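Local atomic coordinates of SusD homolog (Bacteroides thetaiotaomicron VPI-5482, PDB entry 3IV0), a protein that probably binds glycans at the outer membrane of a gut bacterium, as a SusD-family partner in their uptake. Residues 245-250 and 365-370; 317-322 and 394-399; 390-395 and 413-418. All coordinates share one frame; numbering follows the deposited sequence.

Contact 1: residues 245-250 and 365-370; sequences YSLLDI and FRYAGA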
loop_
_atom_site.group_PDB
_atom_site.type_symbol
_atom_site.label_atom_id
_atom_site.label_comp_id
_atom_site.label_asym_id
_atom_site.label_seq_id
_atom_site.Cartn_x
_atom_site.Cartn_y
_atom_site.Cartn_z
ATOM N N TYR A 245 5.692 13.786 12.917
ATOM C CA TYR A 245 6.192 12.559 12.352
ATOM C C TYR A 245 7.669 12.407 12.650
ATOM O O TYR A 245 8.429 13.365 12.628
ATOM C CB TYR A 245 5.978 12.527 10.830
ATOM C CG TYR A 245 4.568 12.855 10.401
ATOM C CD1 TYR A 245 3.466 12.371 11.097
ATOM C CD2 TYR A 245 4.334 13.644 9.299
ATOM C CE1 TYR A 245 2.180 12.702 10.721
ATOM C CE2 TYR A 245 3.038 13.975 8.908
ATOM C CZ TYR A 245 1.967 13.507 9.632
ATOM O OH TYR A 245 0.696 13.876 9.214
ATOM N N SER A 246 8.091 11.178 12.885
ATOM C CA SER A 246 9.503 10.902 13.061
ATOM C C SER A 246 9.816 9.482 12.626
ATOM O O SER A 246 8.919 8.641 12.496
ATOM C CB SER A 246 9.934 11.150 14.492
ATOM O OG SER A 246 9.143 10.405 15.346
ATOM N N LEU A 247 11.083 9.225 12.377
ATOM C CA LEU A 247 11.564 7.879 12.145
ATOM C C LEU A 247 11.931 7.212 13.470
ATOM O O LEU A 247 12.823 7.704 14.169
ATOM C CB LEU A 247 12.784 7.925 11.240
ATOM C CG LEU A 247 12.572 8.465 9.829
ATOM C CD1 LEU A 247 13.898 8.383 9.045
ATOM C CD2 LEU A 247 11.490 7.734 9.114
ATOM N N LEU A 248 11.287 6.122 13.831
ATOM C CA LEU A 248 11.640 5.450 15.088
ATOM C C LEU A 248 12.979 4.738 14.975
ATOM O O LEU A 248 13.459 4.386 13.888
ATOM C CB LEU A 248 10.574 4.430 15.461
ATOM C CG LEU A 248 9.342 4.962 16.214
ATOM C CD1 LEU A 248 8.472 5.933 15.396
ATOM C CD2 LEU A 248 8.486 3.771 16.744
ATOM N N ASP A 249 13.629 4.539 16.110
ATOM C CA ASP A 249 14.839 3.733 16.121
ATOM C C ASP A 249 14.568 2.380 15.506
ATOM O O ASP A 249 13.504 1.809 15.678
ATOM C CB ASP A 249 15.350 3.554 17.552
ATOM C CG ASP A 249 15.972 4.812 18.114
ATOM O OD1 ASP A 249 16.108 5.802 17.373
ATOM O OD2 ASP A 249 16.334 4.806 19.316
ATOM N N ILE A 250 15.537 1.858 14.769
ATOM C CA ILE A 250 15.364 0.579 14.118
ATOM C C ILE A 250 15.132 -0.564 15.092
ATOM O O ILE A 250 14.448 -1.531 14.763
ATOM C CB ILE A 250 16.534 0.290 13.144
ATOM C CG1 ILE A 250 16.172 -0.833 12.158
ATOM C CG2 ILE A 250 17.834 -0.004 13.918
ATOM C CD1 ILE A 250 15.134 -0.448 11.057
ATOM N N PHE A 365 0.984 3.618 4.326
ATOM C CA PHE A 365 1.954 4.658 4.037
ATOM C C PHE A 365 2.647 4.978 5.333
ATOM O O PHE A 365 1.998 5.169 6.374
ATOM C CB PHE A 365 1.282 5.928 3.523
ATOM C CG PHE A 365 0.474 5.753 2.254
ATOM C CD1 PHE A 365 0.988 5.105 1.126
ATOM C CD2 PHE A 365 -0.812 6.322 2.171
ATOM C CE1 PHE A 365 0.249 4.985 -0.013
ATOM C CE2 PHE A 365 -1.552 6.195 0.991
ATOM C CZ PHE A 365 -1.020 5.503 -0.077
ATOM N N ARG A 366 3.969 5.092 5.310
ATOM C CA ARG A 366 4.659 5.591 6.494
ATOM C C ARG A 366 5.774 6.565 6.140
ATOM O O ARG A 366 6.125 6.750 4.958
ATOM C CB ARG A 366 5.162 4.488 7.397
ATOM C CG ARG A 366 6.202 3.622 6.792
ATOM C CD ARG A 366 6.691 2.592 7.834
ATOM N NE ARG A 366 7.485 1.542 7.203
ATOM C CZ ARG A 366 8.816 1.463 7.254
ATOM N NH1 ARG A 366 9.553 2.360 7.862
ATOM N NH2 ARG A 366 9.412 0.445 6.671
ATOM N N TYR A 367 6.301 7.244 7.144
ATOM C CA TYR A 367 7.144 8.409 6.922
ATOM C C TYR A 367 8.426 8.064 6.176
ATOM O O TYR A 367 8.837 8.827 5.311
ATOM C CB TYR A 367 7.384 9.086 8.256
ATOM C CG TYR A 367 8.075 10.424 8.229
ATOM C CD1 TYR A 367 7.668 11.468 7.401
ATOM C CD2 TYR A 367 9.099 10.682 9.122
ATOM C CE1 TYR A 367 8.328 12.699 7.432
ATOM C CE2 TYR A 367 9.716 11.922 9.196
ATOM C CZ TYR A 367 9.353 12.891 8.329
ATOM O OH TYR A 367 9.978 14.117 8.397
ATOM N N ALA A 368 9.050 6.914 6.424
ATOM C CA ALA A 368 10.262 6.572 5.685
ATOM C C ALA A 368 9.952 6.445 4.210
ATOM O O ALA A 368 10.752 6.856 3.358
ATOM C CB ALA A 368 10.892 5.243 6.190
ATOM N N GLY A 369 8.823 5.814 3.888
ATOM C CA GLY A 369 8.395 5.700 2.489
ATOM C C GLY A 369 8.228 7.044 1.826
ATOM O O GLY A 369 8.699 7.249 0.696
ATOM N N ALA A 370 7.533 7.958 2.485
ATOM C CA ALA A 370 7.268 9.270 1.937
ATOM C C ALA A 370 8.541 10.076 1.735
ATOM O O ALA A 370 8.687 10.716 0.707
ATOM C CB ALA A 370 6.289 10.015 2.822
HETATM O O HOH W 1 9.214 15.274 10.767
#
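R366 occupies the N-cap position where strand 362-366 gives way to helix 367-381; its guanidinium is held by salt bridges with E263, E422 and E426. Y367, in the first turn, makes the largest share of the contact. With CG anti to the backbone N (chi1 -172°), its ring lies against the loop, and CB of Y245 sits over the ring centre as a CH-pi contact, 3.8 Å from the centroid and only 6° off the normal. The Y245 ring itself leads away, its OH bonded to W188 O. A water donates to both Y245 O (2.8 Å) and Y367 OH (2.7 Å), while E239 also hydrogen-bonds that hydroxyl. The contact thus seats an irregular loop on the start of a helix in the helix-rich SusD fold, with no direct hydrogen bond between the two segments. An alanine in place of Y367 would remove the ring face that Y245 CB covers and the hydroxyl shared by water and E239, and would probably loosen the loop here. L247 crosses Y367 at about a right angle, its CD2 lying 3.8 Å from Y367 CD2. The same methyl reaches A368, 3.7 Å from its backbone N and 3.9 Å from its CB.

Contact 2: residues 317-322 and 394-399; sequences DARKEL and RVRNRA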
loop_
_atom_site.group_PDB
_atom_site.type_symbol
_atom_site.label_atom_id
_atom_site.label_comp_id
_atom_site.label_asym_id
_atom_site.label_seq_id
_atom_site.Cartn_x
_atom_site.Cartn_y
_atom_site.Cartn_z
ATOM N N ASP A 317 24.002 -2.873 7.683
ATOM C CA ASP A 317 22.572 -2.537 7.559
ATOM C C ASP A 317 21.849 -3.314 8.644
ATOM O O ASP A 317 21.729 -4.540 8.550
ATOM C CB ASP A 317 22.048 -2.948 6.199
ATOM C CG ASP A 317 20.631 -2.459 5.921
ATOM O OD1 ASP A 317 19.863 -2.276 6.905
ATOM O OD2 ASP A 317 20.293 -2.269 4.742
ATOM N N ALA A 318 21.387 -2.608 9.664
ATOM C CA ALA A 318 20.758 -3.246 10.809
ATOM C C ALA A 318 19.476 -4.014 10.441
ATOM O O ALA A 318 19.030 -4.887 11.203
ATOM C CB ALA A 318 20.497 -2.254 11.869
ATOM N N ARG A 319 18.862 -3.692 9.297
ATOM C CA ARG A 319 17.698 -4.445 8.882
ATOM C C ARG A 319 18.040 -5.900 8.658
ATOM O O ARG A 319 17.189 -6.782 8.807
ATOM C CB ARG A 319 17.069 -3.822 7.621
ATOM C CG ARG A 319 16.464 -2.436 7.891
ATOM C CD ARG A 319 16.134 -1.637 6.626
ATOM N NE ARG A 319 17.360 -1.236 5.934
ATOM C CZ ARG A 319 17.476 -0.235 5.073
ATOM N NH1 ARG A 319 16.446 0.566 4.802
ATOM N NH2 ARG A 319 18.622 -0.004 4.465
ATOM N N LYS A 320 19.292 -6.177 8.294
ATOM C CA LYS A 320 19.679 -7.575 8.084
ATOM C C LYS A 320 19.452 -8.416 9.337
ATOM O O LYS A 320 18.820 -9.462 9.268
ATOM C CB LYS A 320 21.148 -7.678 7.644
ATOM C CG LYS A 320 21.412 -7.153 6.272
ATOM C CD LYS A 320 22.821 -7.522 5.763
ATOM C CE LYS A 320 23.926 -6.860 6.550
ATOM N NZ LYS A 320 25.301 -7.141 5.965
ATOM N N GLU A 321 19.954 -7.947 10.462
ATOM C CA GLU A 321 19.879 -8.662 11.725
ATOM C C GLU A 321 18.490 -8.585 12.353
ATOM O O GLU A 321 18.026 -9.520 13.032
ATOM C CB GLU A 321 20.893 -8.089 12.709
ATOM C CG GLU A 321 22.329 -8.415 12.464
ATOM C CD GLU A 321 23.002 -7.583 11.377
ATOM O OE1 GLU A 321 22.570 -6.450 11.083
ATOM O OE2 GLU A 321 24.016 -8.073 10.807
ATOM N N LEU A 322 17.813 -7.460 12.171
ATOM C CA LEU A 322 16.577 -7.253 12.921
ATOM C C LEU A 322 15.347 -7.726 12.194
ATOM O O LEU A 322 14.338 -7.997 12.846
ATOM C CB LEU A 322 16.414 -5.785 13.293
ATOM C CG LEU A 322 17.417 -5.244 14.291
ATOM C CD1 LEU A 322 17.394 -3.736 14.367
ATOM C CD2 LEU A 322 17.155 -5.815 15.705
ATOM N N ARG A 394 18.479 10.024 5.720
ATOM C CA ARG A 394 17.712 9.881 6.952
ATOM C C ARG A 394 17.259 8.447 7.158
ATOM O O ARG A 394 17.302 7.928 8.272
ATOM C CB ARG A 394 16.539 10.838 6.961
ATOM C CG ARG A 394 17.005 12.291 7.173
ATOM C CD ARG A 394 15.923 13.272 6.996
ATOM N NE ARG A 394 14.885 13.120 7.995
ATOM C CZ ARG A 394 13.719 13.756 7.907
ATOM N NH1 ARG A 394 13.513 14.561 6.891
ATOM N NH2 ARG A 394 12.796 13.586 8.829
ATOM N N VAL A 395 16.889 7.794 6.069
ATOM C CA VAL A 395 16.484 6.400 6.120
ATOM C C VAL A 395 17.702 5.477 6.276
ATOM O O VAL A 395 17.668 4.552 7.087
ATOM C CB VAL A 395 15.646 6.040 4.895
ATOM C CG1 VAL A 395 15.277 4.553 4.898
ATOM C CG2 VAL A 395 14.372 6.944 4.855
ATOM N N ARG A 396 18.764 5.776 5.532
ATOM C CA ARG A 396 19.996 4.987 5.658
ATOM C C ARG A 396 20.522 5.060 7.088
ATOM O O ARG A 396 20.909 4.053 7.667
ATOM C CB ARG A 396 21.075 5.511 4.723
ATOM C CG ARG A 396 20.781 5.491 3.245
ATOM C CD ARG A 396 20.855 4.115 2.671
ATOM N NE ARG A 396 22.243 3.614 2.663
ATOM C CZ ARG A 396 22.585 2.429 2.189
ATOM N NH1 ARG A 396 21.685 1.563 1.751
ATOM N NH2 ARG A 396 23.858 2.055 2.217
ATOM N N ASN A 397 20.570 6.264 7.648
ATOM C CA ASN A 397 21.111 6.435 8.993
ATOM C C ASN A 397 20.263 5.704 10.034
ATOM O O ASN A 397 20.794 5.103 10.960
ATOM C CB ASN A 397 21.269 7.904 9.367
ATOM C CG ASN A 397 22.484 8.582 8.719
ATOM O OD1 ASN A 397 22.420 9.765 8.352
ATOM N ND2 ASN A 397 23.586 7.868 8.613
ATOM N N ARG A 398 18.940 5.710 9.880
ATOM C CA ARG A 398 18.100 4.998 10.832
ATOM C C ARG A 398 18.403 3.497 10.800
ATOM O O ARG A 398 18.370 2.840 11.845
ATOM C CB ARG A 398 16.603 5.289 10.558
ATOM C CG ARG A 398 15.703 4.738 11.616
ATOM C CD ARG A 398 15.144 3.381 11.327
ATOM N NE ARG A 398 14.230 3.399 10.183
ATOM C CZ ARG A 398 12.968 3.802 10.222
ATOM N NH1 ARG A 398 12.419 4.235 11.337
ATOM N NH2 ARG A 398 12.253 3.782 9.118
ATOM N N ALA A 399 18.717 2.970 9.625
ATOM C CA ALA A 399 19.080 1.554 9.464
ATOM C C ALA A 399 20.540 1.248 9.798
ATOM O O ALA A 399 20.967 0.104 9.650
ATOM C CB ALA A 399 18.767 1.136 8.046
#
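An Asp N-cap opens helix 318-323 against the C-terminal end of helix 385-398, within the helical SusD fold. D317, its CG anti to the backbone N (chi1 -172°), turns its carboxylate back so that OD1 accepts the R319 backbone N, the capping bond. The R319 side chain, bent at chi3 (-69°), returns to the same carboxylate side-on: NE meets OD1 of D317 at 2.9 Å through its syn lone pair, and NH2 reaches D317 OD2 at 2.8 Å from above the carboxylate plane. Both oxygens lie close to the guanidinium plane, so the pair fixes the rotation of R319 and leaves a flat face for A399. The tight part centres on A399, which meets this face with CB and A318 with its carbonyl. A399 CB rests 3.4 Å above the R319 guanidinium plane, offset toward the rim, 3.5 Å from both NE and CZ. Farther back along helix 385-398 the packing is looser. V395 CG1 stands 4.2 Å from R319 NH1, and R396, whose NE hydrogen-bonds to S402 O, brings NH1 to the guanidinium edge, 4.4 Å from R319 NH2. These like charges are probably offset by E418, which bridges both arginines, and by E422, which pairs with R319. A318, though partly exposed, is firmly held: its N donates to A399 O at 2.7 Å, nearly along the C=O axis.

Contact 3: residues 390-395 and 413-418; sequences ELLNRV and DAIFWE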
loop_
_atom_site.group_PDB
_atom_site.type_symbol
_atom_site.label_atom_id
_atom_site.label_comp_id
_atom_site.label_asym_id
_atom_site.label_seq_id
_atom_site.Cartn_x
_atom_site.Cartn_y
_atom_site.Cartn_z
ATOM N N GLU A 390 20.258 13.857 1.165
ATOM C CA GLU A 390 19.934 14.127 2.556
ATOM C C GLU A 390 18.711 13.324 3.009
ATOM O O GLU A 390 18.701 12.748 4.101
ATOM C CB GLU A 390 19.726 15.618 2.762
ATOM C CG GLU A 390 19.453 16.075 4.157
ATOM C CD GLU A 390 18.942 17.508 4.167
ATOM O OE1 GLU A 390 19.681 18.393 3.676
ATOM O OE2 GLU A 390 17.805 17.736 4.631
ATOM N N LEU A 391 17.652 13.365 2.203
ATOM C CA LEU A 391 16.439 12.621 2.488
ATOM C C LEU A 391 16.711 11.119 2.560
ATOM O O LEU A 391 16.311 10.467 3.510
ATOM C CB LEU A 391 15.387 12.974 1.441
ATOM C CG LEU A 391 14.821 14.394 1.546
ATOM C CD1 LEU A 391 14.175 14.775 0.200
ATOM C CD2 LEU A 391 13.804 14.530 2.665
ATOM N N LEU A 392 17.351 10.596 1.535
ATOM C CA LEU A 392 17.734 9.201 1.484
ATOM C C LEU A 392 18.507 8.806 2.731
ATOM O O LEU A 392 18.282 7.768 3.331
ATOM C CB LEU A 392 18.548 8.941 0.211
ATOM C CG LEU A 392 19.222 7.587 0.067
ATOM C CD1 LEU A 392 18.192 6.443 0.146
ATOM C CD2 LEU A 392 20.045 7.528 -1.238
ATOM N N ASN A 393 19.427 9.670 3.129
ATOM C CA ASN A 393 20.293 9.342 4.263
ATOM C C ASN A 393 19.613 9.361 5.610
ATOM O O ASN A 393 20.083 8.739 6.551
ATOM C CB ASN A 393 21.538 10.222 4.222
ATOM C CG ASN A 393 22.497 9.780 3.157
ATOM O OD1 ASN A 393 22.574 8.598 2.843
ATOM N ND2 ASN A 393 23.269 10.723 2.584
ATOM N N ARG A 394 18.479 10.024 5.720
ATOM C CA ARG A 394 17.712 9.881 6.952
ATOM C C ARG A 394 17.259 8.447 7.158
ATOM O O ARG A 394 17.302 7.928 8.272
ATOM C CB ARG A 394 16.539 10.838 6.961
ATOM C CG ARG A 394 17.005 12.291 7.173
ATOM C CD ARG A 394 15.923 13.272 6.996
ATOM N NE ARG A 394 14.885 13.120 7.995
ATOM C CZ ARG A 394 13.719 13.756 7.907
ATOM N NH1 ARG A 394 13.513 14.561 6.891
ATOM N NH2 ARG A 394 12.796 13.586 8.829
ATOM N N VAL A 395 16.889 7.794 6.069
ATOM C CA VAL A 395 16.484 6.400 6.120
ATOM C C VAL A 395 17.702 5.477 6.276
ATOM O O VAL A 395 17.668 4.552 7.087
ATOM C CB VAL A 395 15.646 6.040 4.895
ATOM C CG1 VAL A 395 15.277 4.553 4.898
ATOM C CG2 VAL A 395 14.372 6.944 4.855
ATOM N N ASP A 413 18.924 4.918 -8.743
ATOM C CA ASP A 413 18.973 3.508 -8.413
ATOM C C ASP A 413 19.024 3.321 -6.912
ATOM O O ASP A 413 18.348 2.457 -6.352
ATOM C CB ASP A 413 20.193 2.795 -9.041
ATOM C CG ASP A 413 20.042 2.501 -10.511
ATOM O OD1 ASP A 413 18.987 2.779 -11.098
ATOM O OD2 ASP A 413 21.039 1.991 -11.076
ATOM N N ALA A 414 19.861 4.082 -6.213
ATOM C CA ALA A 414 19.984 3.927 -4.766
ATOM C C ALA A 414 18.638 4.108 -4.070
ATOM O O ALA A 414 18.341 3.422 -3.107
ATOM C CB ALA A 414 21.035 4.927 -4.177
ATOM N N ILE A 415 17.878 5.090 -4.510
ATOM C CA ILE A 415 16.595 5.359 -3.883
ATOM C C ILE A 415 15.602 4.215 -4.177
ATOM O O ILE A 415 14.892 3.781 -3.254
ATOM C CB ILE A 415 16.049 6.711 -4.343
ATOM C CG1 ILE A 415 16.945 7.864 -3.861
ATOM C CG2 ILE A 415 14.585 6.899 -3.864
ATOM C CD1 ILE A 415 16.742 9.181 -4.630
ATOM N N PHE A 416 15.580 3.712 -5.417
ATOM C CA PHE A 416 14.735 2.555 -5.742
ATOM C C PHE A 416 15.092 1.375 -4.846
ATOM O O PHE A 416 14.221 0.769 -4.243
ATOM C CB PHE A 416 14.895 2.148 -7.201
ATOM C CG PHE A 416 14.318 0.818 -7.501
ATOM C CD1 PHE A 416 12.959 0.663 -7.672
ATOM C CD2 PHE A 416 15.123 -0.301 -7.570
ATOM C CE1 PHE A 416 12.425 -0.605 -7.891
ATOM C CE2 PHE A 416 14.591 -1.552 -7.815
ATOM C CZ PHE A 416 13.234 -1.692 -7.973
ATOM N N TRP A 417 16.368 1.059 -4.694
ATOM C CA TRP A 417 16.749 -0.127 -3.941
ATOM C C TRP A 417 16.511 0.092 -2.471
ATOM O O TRP A 417 16.175 -0.856 -1.732
ATOM C CB TRP A 417 18.210 -0.516 -4.216
ATOM C CG TRP A 417 18.404 -1.131 -5.563
ATOM C CD1 TRP A 417 19.062 -0.598 -6.609
ATOM C CD2 TRP A 417 17.924 -2.411 -5.993
ATOM N NE1 TRP A 417 19.023 -1.453 -7.673
ATOM C CE2 TRP A 417 18.330 -2.575 -7.325
ATOM C CE3 TRP A 417 17.189 -3.419 -5.385
ATOM C CZ2 TRP A 417 18.041 -3.715 -8.057
ATOM C CZ3 TRP A 417 16.905 -4.551 -6.119
ATOM C CH2 TRP A 417 17.325 -4.683 -7.437
ATOM N N GLU A 418 16.653 1.334 -2.018
ATOM C CA GLU A 418 16.366 1.635 -0.635
ATOM C C GLU A 418 14.886 1.398 -0.314
ATOM O O GLU A 418 14.549 0.941 0.772
ATOM C CB GLU A 418 16.806 3.051 -0.215
ATOM C CG GLU A 418 16.872 3.279 1.290
ATOM C CD GLU A 418 17.946 2.480 1.994
ATOM O OE1 GLU A 418 18.841 1.919 1.315
ATOM O OE2 GLU A 418 17.876 2.441 3.232
#
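Segments 390-395 and 413-418 are helical throughout and run in roughly the same direction, their axes inclined at 30° and 10.9 Å from each other at closest approach. The backbones come nearest at L392 and I415, whose CA atoms are 6.7 Å apart. No hydrogen bond crosses; this is side-chain packing of two helices within the helix-rich SusD-family fold. L392 points at the partner helix with CG anti to its backbone N (chi1 171°), and its two methyls divide the work. CD2 lies 4.0 Å from A414 CB and 4.1 Å from I415 CG1, so it rests between neighbouring positions of the opposite helix. CD1 turns to the aliphatic part of E418, 3.6 Å from CG and 3.7 Å from CB. E418 also starts anti to its backbone N but bends at chi2 (67°), which carries its carboxylate past V395 in the opposite direction to the valine side chain; OE2 of E418 ends 3.7 Å from V395 CG1. This buried carboxylate is satisfied outside the pair, OE2 by R319 and OE1 by R396 and R421, and the cluster of arginines would be expected to keep it ionised. One glutamate thus offers methylenes to the leucine and charge to the arginines. The contact joins helices 385-398 and 408-422; L392 also packs on L372 of helix 367-381, and I404 in the loop between the paired helices touches the same leucine.

In the fold
Helix 385-398 ties the three contacts together. Contacts 2 and 3 share R394 and V395, their centres 11 Å apart, and E418 of contact 3 bridges to two arginines of contact 2: OE2 to R319 NH1 at 2.8 Å and OE1 to R396 NH1 at 2.9 Å. Contact 1, about 12 Å from contact 2 between centres, joins it through L248 O and R398 NH1 (2.8 Å) and through Y367 OH and R394 NH2 (2.9 Å), both probable hydrogen bonds. Along the chain the segments of contacts 1 and 2 alternate, whereas contact 1 closes before contact 3 opens. A 1,2-ethanediol, probably from crystallisation, lies about 6 Å from the L247 side chain.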